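Local structure of NIF3-related protein (Bacillus cereus, 2GX8) at residues 183-188 against 238-243; 161-166 against 227-232; 43-48 against 155-160. The protein is of unknown function but, as a Nif3-family member, binds a pair of zinc ions and carries an inserted domain thought to be regulatory. All blocks are in the same frame, centred on the assembly; numbering follows the deposited sequence.

Contact 1: residues 183-188 against 238-243; sequences AGAGHI and RKVIKA
Ala183 pushes its methyl into a notch on helix 237-247 at the point where a Schellman motif at Gly184 (phi 97°) closes helix 170-182; Ala183 before that glycine and Ala185 after it both turn a methyl to helix 237-247. The strand and helix order around it is that of a ferredoxin-like fold, in which both helices lie over one side of the sheet, so the end of one helix here meets the flank of the other. The notch is built from residues about one helical turn apart: Ala183 CB lies 4.0 Å from Val240 CG2 and 4.0 Å from Ala243 CB. A small bump thus drops between a branched side chain and another methyl. Val240 serves both alanines because its two methyls diverge. With CG1 placed opposite the backbone N (chi1 168°), that branch reaches Ala185 CB at 3.9 Å, while CG2 stays beside Ala183. Beneath this layer, Ala185 and Val240 both also rest on Ile232 of strand 221-233, and the bump-and-hollow fit therefore continues down to the sheet. On the outer side, the methylenes of the extended Lys239 chain run past the turn, CE 4.0 Å from Ala183 O. That same carbonyl oxygen is approached more closely by Val240 CG2, at 3.5 Å.

Contact 2: residues 161-166 against 227-232; sequences MKKVVV and RIETII
Lys162, Val164 and Val166 each pair with a residue of 227-232 through two backbone bonds, giving the regular ladder of an antiparallel sheet. In each pair, with Ile232, Thr230 and Ile228 respectively, both N-H groups and both carbonyls are used. The bonds are short and fairly straight; Val166 N to Ile228 O, for example, is 2.7 Å with 164° at the hydrogen. The intervening residues turn their backbone outward, Lys163 and Val165 to strand 255-260, Arg227 and Glu229 to strand 194-206, and Ile231 to Gly186. Between the ladder bonds, Glu229 CA lends a C-H to Val164 O at 3.2 Å.

Charges gather on the face of Lys163, Val165 and Glu229. Lys163, bent at chi2 (66°), leans over to the neighbouring strand, its CE 3.2 Å from Glu229 OE2 and its NZ in a long salt bridge of 3.8 Å to the same oxygen. Glu229 OE1 takes a weak bond from Arg227 NH2 at 2.6 Å and also pairs with Arg227 of the second subunit, while Arg227 NH1 reaches Glu229 of the third. Val165 CG1 lies over one face of the Arg227 guanidinium, off its centre, 3.5 Å from NH1. On the opposite side of the sheet, with Val164, Thr230 OG1 bonds to Cys194 O, and Lys162 NZ pairs with Asp261 of the third subunit. Two central strands of a ferredoxin-like sheet, carrying an arginine-glutamate network between subunits, are consistent with a PII-like trimeric domain.

Contact 3: residues 43-48 against 155-160; sequences PKHLAM and PTYAEE
His45 and Leu46 approach the Tyr157 ring at a classic beta bulge, where Thr156 and Tyr157 together face Leu267 of the neighbouring strand. The bulge lies near the start of strand 150-168, and the loop that meets it comes from the part of the chain leading into strand 54-56. Tyr157 reaches toward the loop because its CG stands opposite the backbone N (chi1 -178°), which carries the phenol out toward the loop residues. His45 takes a less roomy rotamer, with CG tucked between the backbone N and the carbonyl carbon (chi1 55°), and this brings the imidazole to the hydroxyl end of the tyrosine. The two rings are inclined at 37°, with centroids 5.2 Å apart, and ND1 of His45 comes to 3.1 Å from OH of Tyr157. Along the CD2-CE2 side of the ring Leu46 crosses at about a right angle and touches with one branch, its CD2 being 3.5 Å from Tyr157 CD2 and 3.8 Å from Tyr157 CE2. Leu46 and Tyr157 both also pack on Leu267, so the aromatic ring and the leucine share one apolar support. Beyond the phenol stands Glu159, whose OE2 accepts a bond from the backbone N of Ser235. The loop is tied back to helix 128-132 by Met48 N, bonded to Thr128 OG1, and the Met48 side chain lies about 9 Å from a bound zinc ion. Its last bend turns the methyl toward the strand, where Met48 CE meets Thr156 CG2 at 4.1 Å.

Strand 150-168 runs through this example as a common thread: contact 3 uses residues 155-160 of it and contact 2 the residues that follow, their segments adjoining in sequence although their centres are 22 Å apart. Contact 3 closes before contact 1 opens. Contacts 1 and 2 interlace along the chain and touch, with centres 9 Å apart; Gly186 N probably bonds to Ile231 O, and strand 221-233 leads directly into helix 237-247. Helix layer and sheet thus form one unit, the probable regulatory domain, whereas contact 3, its centre about 19 Å from that of contact 1, joins the strand entering it to a loop that reaches toward the zinc-binding part of the protein.

Contact 1: residues 183-188 against 238-243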
# COMPACT_ATOMS: atom_id res chain seq x y z
N ALA C 183 11.20 5.58 -45.38
CA ALA C 183 10.47 5.83 -44.13
C ALA C 183 11.19 5.31 -42.87
O ALA C 183 10.66 5.43 -41.76
CB ALA C 183 9.06 5.23 -44.22
N GLY C 184 12.38 4.72 -43.04
CA GLY C 184 13.18 4.25 -41.91
C GLY C 184 13.12 2.79 -41.52
O GLY C 184 13.70 2.38 -40.51
N ALA C 185 12.41 1.98 -42.30
CA ALA C 185 12.31 0.56 -42.02
C ALA C 185 13.56 -0.14 -42.55
O ALA C 185 14.06 0.22 -43.61
CB ALA C 185 11.09 -0.01 -42.66
N GLY C 186 14.05 -1.12 -41.81
CA GLY C 186 15.25 -1.86 -42.21
C GLY C 186 16.55 -1.12 -41.96
O GLY C 186 17.55 -1.39 -42.62
N HIS C 187 16.54 -0.17 -41.02
CA HIS C 187 17.73 0.60 -40.66
C HIS C 187 18.30 0.10 -39.33
O HIS C 187 17.93 0.56 -38.25
CB HIS C 187 17.42 2.11 -40.61
CG HIS C 187 18.62 2.98 -40.39
ND1 HIS C 187 18.89 3.59 -39.18
CD2 HIS C 187 19.63 3.33 -41.22
CE1 HIS C 187 20.01 4.29 -39.28
NE2 HIS C 187 20.48 4.15 -40.50
N ILE C 188 19.19 -0.89 -39.44
CA ILE C 188 19.86 -1.51 -38.30
C ILE C 188 21.39 -1.46 -38.51
O ILE C 188 21.90 -1.95 -39.53
CB ILE C 188 19.39 -2.99 -38.11
CG1 ILE C 188 17.89 -3.06 -37.76
CG2 ILE C 188 20.25 -3.73 -37.07
CD1 ILE C 188 17.49 -2.30 -36.51
N ARG C 238 3.70 3.48 -37.15
CA ARG C 238 2.68 4.31 -37.78
C ARG C 238 3.13 4.95 -39.11
O ARG C 238 2.46 4.80 -40.14
CB ARG C 238 2.18 5.34 -36.76
CG ARG C 238 0.98 6.12 -37.23
CD ARG C 238 0.45 6.95 -36.10
NE ARG C 238 -0.36 8.06 -36.58
CZ ARG C 238 0.15 9.24 -36.93
NH1 ARG C 238 1.46 9.43 -36.85
NH2 ARG C 238 -0.65 10.22 -37.35
N LYS C 239 4.27 5.63 -39.07
CA LYS C 239 4.86 6.28 -40.25
C LYS C 239 5.18 5.26 -41.35
O LYS C 239 4.85 5.49 -42.51
CB LYS C 239 6.10 7.10 -39.85
CG LYS C 239 6.95 7.54 -41.01
CD LYS C 239 8.06 8.50 -40.63
CE LYS C 239 8.77 8.96 -41.90
NZ LYS C 239 9.66 10.12 -41.68
N VAL C 240 5.81 4.14 -40.99
CA VAL C 240 6.18 3.11 -41.96
C VAL C 240 4.97 2.40 -42.63
O VAL C 240 4.99 2.14 -43.84
CB VAL C 240 7.18 2.09 -41.35
CG1 VAL C 240 7.34 0.88 -42.24
CG2 VAL C 240 8.55 2.76 -41.08
N ILE C 241 3.93 2.11 -41.85
CA ILE C 241 2.71 1.50 -42.37
C ILE C 241 2.00 2.47 -43.33
O ILE C 241 1.53 2.07 -44.40
CB ILE C 241 1.74 1.02 -41.21
CG1 ILE C 241 2.39 -0.07 -40.34
CG2 ILE C 241 0.39 0.52 -41.73
CD1 ILE C 241 3.02 -1.20 -41.12
N LYS C 242 1.95 3.75 -42.97
CA LYS C 242 1.30 4.75 -43.81
C LYS C 242 1.98 4.90 -45.17
O LYS C 242 1.30 4.97 -46.20
CB LYS C 242 1.22 6.10 -43.08
CG LYS C 242 0.59 7.22 -43.92
CD LYS C 242 0.45 8.51 -43.17
CE LYS C 242 -0.68 8.45 -42.16
NZ LYS C 242 -0.99 9.81 -41.65
N ALA C 243 3.31 4.94 -45.18
CA ALA C 243 4.10 5.06 -46.41
C ALA C 243 3.95 3.82 -47.27
O ALA C 243 3.84 3.89 -48.50
CB ALA C 243 5.56 5.27 -46.07

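Contact 2: residues 161-166 against 227-232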
# COMPACT_ATOMS: atom_id res chain seq x y z
N MET C 161 11.10 -4.53 -31.16
CA MET C 161 11.22 -4.63 -32.62
C MET C 161 10.09 -5.44 -33.22
O MET C 161 9.55 -6.36 -32.58
CB MET C 161 12.56 -5.25 -33.05
CG MET C 161 13.86 -4.51 -32.63
SD MET C 161 14.25 -2.95 -33.44
CE MET C 161 13.47 -1.85 -32.31
N LYS C 162 9.72 -5.08 -34.44
CA LYS C 162 8.64 -5.71 -35.16
C LYS C 162 9.08 -6.09 -36.54
O LYS C 162 9.88 -5.39 -37.14
CB LYS C 162 7.47 -4.75 -35.32
CG LYS C 162 6.97 -4.14 -34.02
CD LYS C 162 6.69 -5.26 -33.05
CE LYS C 162 6.48 -4.77 -31.67
NZ LYS C 162 5.15 -4.20 -31.60
N LYS C 163 8.56 -7.20 -37.04
CA LYS C 163 8.79 -7.59 -38.41
C LYS C 163 7.52 -7.24 -39.19
O LYS C 163 6.41 -7.69 -38.88
CB LYS C 163 9.07 -9.08 -38.51
CG LYS C 163 9.82 -9.49 -39.78
CD LYS C 163 11.22 -8.92 -39.77
CE LYS C 163 12.01 -9.41 -40.98
NZ LYS C 163 13.29 -8.73 -41.23
N VAL C 164 7.65 -6.38 -40.19
CA VAL C 164 6.51 -6.10 -41.04
C VAL C 164 6.65 -6.97 -42.27
O VAL C 164 7.68 -6.94 -42.94
CB VAL C 164 6.47 -4.65 -41.50
CG1 VAL C 164 5.24 -4.42 -42.41
CG2 VAL C 164 6.43 -3.73 -40.33
N VAL C 165 5.61 -7.75 -42.56
CA VAL C 165 5.59 -8.57 -43.76
C VAL C 165 4.44 -8.01 -44.60
O VAL C 165 3.33 -7.91 -44.11
CB VAL C 165 5.33 -10.05 -43.42
CG1 VAL C 165 5.20 -10.89 -44.70
CG2 VAL C 165 6.45 -10.58 -42.53
N VAL C 166 4.71 -7.60 -45.83
CA VAL C 166 3.66 -7.06 -46.70
C VAL C 166 3.63 -7.88 -48.02
O VAL C 166 4.66 -8.41 -48.47
CB VAL C 166 3.82 -5.53 -46.88
CG1 VAL C 166 5.10 -5.19 -47.68
CG2 VAL C 166 2.56 -4.87 -47.53
N ARG C 227 6.38 -11.46 -51.17
CA ARG C 227 6.29 -11.39 -49.73
C ARG C 227 7.51 -10.61 -49.30
O ARG C 227 8.63 -11.12 -49.33
CB ARG C 227 6.34 -12.79 -49.12
CG ARG C 227 5.76 -12.89 -47.74
CD ARG C 227 6.09 -14.20 -46.98
NE ARG C 227 7.16 -14.01 -46.00
CZ ARG C 227 7.02 -14.04 -44.68
NH1 ARG C 227 5.86 -14.30 -44.10
NH2 ARG C 227 8.07 -13.84 -43.92
N ILE C 228 7.29 -9.35 -48.92
CA ILE C 228 8.36 -8.47 -48.50
C ILE C 228 8.36 -8.35 -47.00
O ILE C 228 7.35 -8.03 -46.39
CB ILE C 228 8.20 -7.04 -49.09
CG1 ILE C 228 8.05 -7.08 -50.63
CG2 ILE C 228 9.37 -6.12 -48.66
CD1 ILE C 228 7.69 -5.74 -51.27
N GLU C 229 9.50 -8.61 -46.39
CA GLU C 229 9.61 -8.44 -44.95
C GLU C 229 10.72 -7.47 -44.61
O GLU C 229 11.71 -7.34 -45.35
CB GLU C 229 9.80 -9.77 -44.23
CG GLU C 229 11.07 -10.47 -44.51
CD GLU C 229 11.23 -11.70 -43.66
OE1 GLU C 229 10.29 -12.50 -43.58
OE2 GLU C 229 12.31 -11.87 -43.07
N THR C 230 10.53 -6.75 -43.51
CA THR C 230 11.51 -5.77 -43.07
C THR C 230 11.29 -5.54 -41.58
O THR C 230 10.17 -5.69 -41.06
CB THR C 230 11.40 -4.45 -43.86
OG1 THR C 230 12.62 -3.71 -43.75
CG2 THR C 230 10.26 -3.60 -43.39
N ILE C 231 12.38 -5.22 -40.88
CA ILE C 231 12.34 -5.01 -39.45
C ILE C 231 12.12 -3.51 -39.11
O ILE C 231 12.55 -2.62 -39.85
CB ILE C 231 13.65 -5.61 -38.79
CG1 ILE C 231 13.56 -5.68 -37.25
CG2 ILE C 231 14.91 -4.89 -39.28
CD1 ILE C 231 14.74 -6.41 -36.60
N ILE C 232 11.39 -3.25 -38.03
CA ILE C 232 11.16 -1.88 -37.58
C ILE C 232 11.15 -1.75 -36.07
O ILE C 232 10.87 -2.72 -35.36
CB ILE C 232 9.80 -1.25 -38.05
CG1 ILE C 232 8.61 -2.05 -37.53
CG2 ILE C 232 9.75 -1.06 -39.54
CD1 ILE C 232 7.29 -1.32 -37.69

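Contact 3: residues 43-48 against 155-160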
# COMPACT_ATOMS: atom_id res chain seq x y z
N PRO C 43 12.54 11.87 -27.77
CA PRO C 43 11.17 11.37 -27.58
C PRO C 43 10.75 11.10 -26.13
O PRO C 43 11.58 10.71 -25.32
CB PRO C 43 11.14 10.08 -28.41
CG PRO C 43 12.54 9.72 -28.63
CD PRO C 43 13.35 10.96 -28.60
N LYS C 44 9.46 11.31 -25.84
CA LYS C 44 8.89 11.15 -24.49
C LYS C 44 8.85 9.71 -23.95
O LYS C 44 8.73 9.52 -22.74
CB LYS C 44 7.49 11.78 -24.42
CG LYS C 44 7.46 13.31 -24.43
CD LYS C 44 6.02 13.81 -24.59
CE LYS C 44 5.94 15.31 -24.41
NZ LYS C 44 4.63 15.91 -24.89
N HIS C 45 8.94 8.71 -24.82
CA HIS C 45 8.98 7.31 -24.37
C HIS C 45 10.33 6.95 -23.73
O HIS C 45 10.46 5.93 -23.05
CB HIS C 45 8.60 6.34 -25.49
CG HIS C 45 9.43 6.49 -26.73
ND1 HIS C 45 10.68 5.90 -26.88
CD2 HIS C 45 9.18 7.11 -27.91
CE1 HIS C 45 11.16 6.18 -28.08
NE2 HIS C 45 10.26 6.90 -28.73
N LEU C 46 11.34 7.79 -23.96
CA LEU C 46 12.67 7.61 -23.39
C LEU C 46 12.72 7.99 -21.90
O LEU C 46 13.55 7.48 -21.14
CB LEU C 46 13.73 8.42 -24.16
CG LEU C 46 13.96 8.03 -25.61
CD1 LEU C 46 15.12 8.79 -26.16
CD2 LEU C 46 14.22 6.56 -25.69
N ALA C 47 11.82 8.91 -21.52
CA ALA C 47 11.67 9.37 -20.13
C ALA C 47 11.39 8.19 -19.18
O ALA C 47 10.73 7.21 -19.55
CB ALA C 47 10.56 10.42 -20.02
N MET C 48 11.89 8.28 -17.96
CA MET C 48 11.74 7.19 -17.00
C MET C 48 10.45 7.23 -16.20
O MET C 48 9.79 8.27 -16.10
CB MET C 48 12.92 7.17 -16.06
CG MET C 48 14.25 7.02 -16.75
SD MET C 48 15.51 6.85 -15.51
CE MET C 48 15.05 5.27 -14.77
N PRO C 155 21.32 0.59 -18.60
CA PRO C 155 20.27 0.41 -19.58
C PRO C 155 18.90 0.66 -18.93
O PRO C 155 18.60 0.04 -17.85
CB PRO C 155 20.40 -1.08 -19.95
CG PRO C 155 21.83 -1.41 -19.62
CD PRO C 155 22.07 -0.66 -18.38
N THR C 156 18.07 1.51 -19.66
CA THR C 156 16.74 1.79 -19.11
C THR C 156 15.70 1.59 -20.18
O THR C 156 14.52 1.42 -19.89
CB THR C 156 16.60 3.25 -18.59
OG1 THR C 156 16.77 4.19 -19.66
CG2 THR C 156 17.58 3.55 -17.46
N TYR C 157 16.15 1.60 -21.43
CA TYR C 157 15.23 1.46 -22.54
C TYR C 157 15.83 0.72 -23.74
O TYR C 157 16.97 0.96 -24.12
CB TYR C 157 14.73 2.86 -22.96
CG TYR C 157 13.72 2.85 -24.07
CD1 TYR C 157 12.36 2.66 -23.81
CD2 TYR C 157 14.12 3.03 -25.40
CE1 TYR C 157 11.44 2.63 -24.85
CE2 TYR C 157 13.20 3.00 -26.44
CZ TYR C 157 11.86 2.81 -26.16
OH TYR C 157 10.96 2.78 -27.19
N ALA C 158 15.05 -0.20 -24.30
CA ALA C 158 15.39 -0.94 -25.53
C ALA C 158 14.08 -1.07 -26.29
O ALA C 158 13.14 -1.72 -25.82
CB ALA C 158 15.95 -2.30 -25.22
N GLU C 159 14.02 -0.43 -27.45
CA GLU C 159 12.82 -0.41 -28.27
C GLU C 159 12.39 -1.83 -28.64
O GLU C 159 13.25 -2.67 -28.95
CB GLU C 159 13.14 0.38 -29.55
CG GLU C 159 11.96 0.69 -30.44
CD GLU C 159 11.46 2.10 -30.32
OE1 GLU C 159 12.23 3.04 -30.66
OE2 GLU C 159 10.29 2.28 -29.93
N GLU C 160 11.09 -2.13 -28.57
CA GLU C 160 10.58 -3.44 -29.04
C GLU C 160 10.66 -3.42 -30.57
O GLU C 160 10.35 -2.40 -31.20
CB GLU C 160 9.13 -3.67 -28.61
CG GLU C 160 8.89 -3.81 -27.11
CD GLU C 160 7.40 -3.90 -26.74
OE1 GLU C 160 6.57 -4.25 -27.62
OE2 GLU C 160 7.04 -3.62 -25.58